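Local coordinates for protein IclR transcriptional regulator (Thermotoga maritima, PDB 1MKM) that probably binds DNA through a winged helix-turn-helix domain and regulates transcription as a member of the IclR family, at the interface of chains A and B. Coordinates in Å, arbitrary orientation; residue numbers count along the deposited sequence, not the author numbering. Chains: chain A/B, IclR transcriptional regulator.

The interface of chains A and B. Residues chain A 46-47, 50, 52; chain B 7-8, 11-12.
In this IclR-family regulator the winged helix-turn-helix domains of the two chains pack together, and here B:Phe11, on the first helix of one domain (B 6-19), presses against A:Leu47 and A:Phe52 at the end of helix A 37-49 and in the loop that follows. In winged helix-turn-helix folds of this family, helix 37-49 is expected to be the recognition helix, so the contact would hold its C-terminal end against the partner domain. The B:Phe11 ring is gripped at two places on its rim. Its tip, CZ, meets the CD2 methyl of A:Leu47 at 3.5 Å, while CD1 lies 3.7 Å from CZ of A:Phe52. The two phenyl rings meet edge to face, their planes 59° apart and their centroids separated by 4.9 Å; the CD1-CE1 edge of B:Phe11 points onto one face of A:Phe52, with CE1 offset toward the rim. With CG of B:Phe11 anti to its own carbonyl carbon (chi1 -71°), the ring leans back toward the start of its helix, where its CZ end reaches A:Leu47 and its CD1-CE1 side meets A:Phe52. At the base of the ring, the aliphatic part of A:Lys50 crosses at an angle, its CG 3.9 Å from CB of B:Phe11. An alanine in place of B:Phe11 would probably open a gap between the domains, leaving the A:Leu47 methyl and the face of A:Phe52 without their aromatic partner. A:Lys50 is bent at chi2 (-61°) and extended beyond it, which carries its ammonium group past the aromatic cluster to B:Glu12. There NZ forms a long salt bridge with carboxylate OE2 at 4.0 Å, an attraction of charges without a hydrogen bond. Farther along the two helices, methyl CG1 of A:Val46 rests 4.1 Å from CB of B:Leu7, a looser apolar contact.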
ATOM      1  N   VAL A  46      35.788  19.570   3.657  1.00 57.17           N
ATOM      2  CA  VAL A  46      34.968  18.395   3.939  1.00 51.13           C
ATOM      3  C   VAL A  46      33.719  18.340   3.026  1.00 54.09           C
ATOM      4  O   VAL A  46      33.425  17.301   2.440  1.00 53.25           O
ATOM      5  CB  VAL A  46      34.578  18.369   5.459  1.00 41.62           C
ATOM      6  CG1 VAL A  46      33.716  17.170   5.783  1.00 40.85           C
ATOM      7  CG2 VAL A  46      35.852  18.331   6.319  1.00 43.00           C
ATOM      8  N   LEU A  47      32.999  19.452   2.892  1.00 47.82           N
ATOM      9  CA  LEU A  47      31.828  19.482   2.032  1.00 41.05           C
ATOM     10  C   LEU A  47      32.232  19.100   0.613  1.00 51.79           C
ATOM     11  O   LEU A  47      31.503  18.373  -0.072  1.00 49.11           O
ATOM     12  CB  LEU A  47      31.185  20.870   2.028  1.00 36.61           C
ATOM     13  CG  LEU A  47      30.569  21.324   3.357  1.00 39.59           C
ATOM     14  CD1 LEU A  47      30.094  22.763   3.210  1.00 41.90           C
ATOM     15  CD2 LEU A  47      29.412  20.408   3.751  1.00 33.40           C
ATOM     16  N   LYS A  50      32.941  15.161   0.618  1.00 52.42           N
ATOM     17  CA  LYS A  50      31.754  14.313   0.508  1.00 48.51           C
ATOM     18  C   LYS A  50      30.929  14.612  -0.756  1.00 47.93           C
ATOM     19  O   LYS A  50      29.879  14.022  -0.986  1.00 43.47           O
ATOM     20  CB  LYS A  50      30.907  14.471   1.769  1.00 59.15           C
ATOM     21  CG  LYS A  50      31.682  14.229   3.058  1.00 64.68           C
ATOM     22  CD  LYS A  50      32.221  12.818   3.111  1.00 62.52           C
ATOM     23  CE  LYS A  50      33.028  12.592   4.374  1.00 72.04           C
ATOM     24  NZ  LYS A  50      33.372  11.151   4.546  1.00 57.87           N
ATOM     25  N   PHE A  52      29.238  17.283  -1.574  1.00 45.54           N
ATOM     26  CA  PHE A  52      28.083  18.147  -1.389  1.00 42.16           C
ATOM     27  C   PHE A  52      28.373  19.505  -1.963  1.00 46.65           C
ATOM     28  O   PHE A  52      27.499  20.366  -1.995  1.00 52.76           O
ATOM     29  CB  PHE A  52      27.752  18.332   0.093  1.00 50.11           C
ATOM     30  CG  PHE A  52      27.302  17.075   0.793  1.00 63.00           C
ATOM     31  CD1 PHE A  52      28.161  15.995   0.947  1.00 64.44           C
ATOM     32  CD2 PHE A  52      26.038  16.997   1.349  1.00 60.33           C
ATOM     33  CE1 PHE A  52      27.761  14.859   1.653  1.00 56.09           C
ATOM     34  CE2 PHE A  52      25.635  15.868   2.052  1.00 57.43           C
ATOM     35  CZ  PHE A  52      26.502  14.801   2.203  1.00 57.66           C
TER
ATOM     36  N   LEU B   7      33.047  17.140  11.657  1.00 66.99           N
ATOM     37  CA  LEU B   7      32.262  17.346  10.452  1.00 68.92           C
ATOM     38  C   LEU B   7      32.221  16.052   9.682  1.00 69.55           C
ATOM     39  O   LEU B   7      31.164  15.642   9.212  1.00 75.39           O
ATOM     40  CB  LEU B   7      32.907  18.420   9.574  1.00 67.49           C
ATOM     41  CG  LEU B   7      33.023  19.812  10.180  1.00 64.66           C
ATOM     42  CD1 LEU B   7      33.843  20.699   9.270  1.00 63.27           C
ATOM     43  CD2 LEU B   7      31.633  20.389  10.387  1.00 77.36           C
ATOM     44  N   LYS B   8      33.381  15.414   9.543  1.00 67.18           N
ATOM     45  CA  LYS B   8      33.443  14.144   8.833  1.00 66.34           C
ATOM     46  C   LYS B   8      32.472  13.144   9.444  1.00 66.43           C
ATOM     47  O   LYS B   8      31.626  12.584   8.746  1.00 67.82           O
ATOM     48  CB  LYS B   8      34.853  13.559   8.874  1.00 62.22           C
ATOM     49  CG  LYS B   8      35.794  14.154   7.857  1.00 66.23           C
ATOM     50  CD  LYS B   8      36.982  13.241   7.636  1.00 70.99           C
ATOM     51  CE  LYS B   8      37.970  13.864   6.674  1.00 79.74           C
ATOM     52  NZ  LYS B   8      38.470  15.182   7.177  1.00 79.15           N
ATOM     53  N   PHE B  11      28.836  13.723   8.569  1.00 68.25           N
ATOM     54  CA  PHE B  11      28.511  13.305   7.211  1.00 65.49           C
ATOM     55  C   PHE B  11      28.641  11.818   6.923  1.00 63.02           C
ATOM     56  O   PHE B  11      28.226  11.351   5.868  1.00 67.33           O
ATOM     57  CB  PHE B  11      29.331  14.125   6.219  1.00 55.36           C
ATOM     58  CG  PHE B  11      28.880  15.547   6.128  1.00 62.63           C
ATOM     59  CD1 PHE B  11      27.665  15.859   5.530  1.00 67.17           C
ATOM     60  CD2 PHE B  11      29.630  16.568   6.699  1.00 60.07           C
ATOM     61  CE1 PHE B  11      27.199  17.164   5.505  1.00 65.85           C
ATOM     62  CE2 PHE B  11      29.178  17.875   6.685  1.00 60.77           C
ATOM     63  CZ  PHE B  11      27.956  18.177   6.085  1.00 70.84           C
ATOM     64  N   GLU B  12      29.225  11.077   7.855  1.00 64.47           N
ATOM     65  CA  GLU B  12      29.344   9.640   7.694  1.00 64.23           C
ATOM     66  C   GLU B  12      28.079   9.035   8.289  1.00 63.84           C
ATOM     67  O   GLU B  12      27.506   8.093   7.743  1.00 53.24           O
ATOM     68  CB  GLU B  12      30.590   9.115   8.410  1.00 57.49           C
ATOM     69  CG  GLU B  12      31.844   9.185   7.550  1.00 70.84           C
ATOM     70  CD  GLU B  12      33.122   8.924   8.331  1.00 71.52           C
ATOM     71  OE1 GLU B  12      33.197   7.905   9.053  1.00 73.28           O
ATOM     72  OE2 GLU B  12      34.060   9.745   8.212  1.00 88.08           O
TER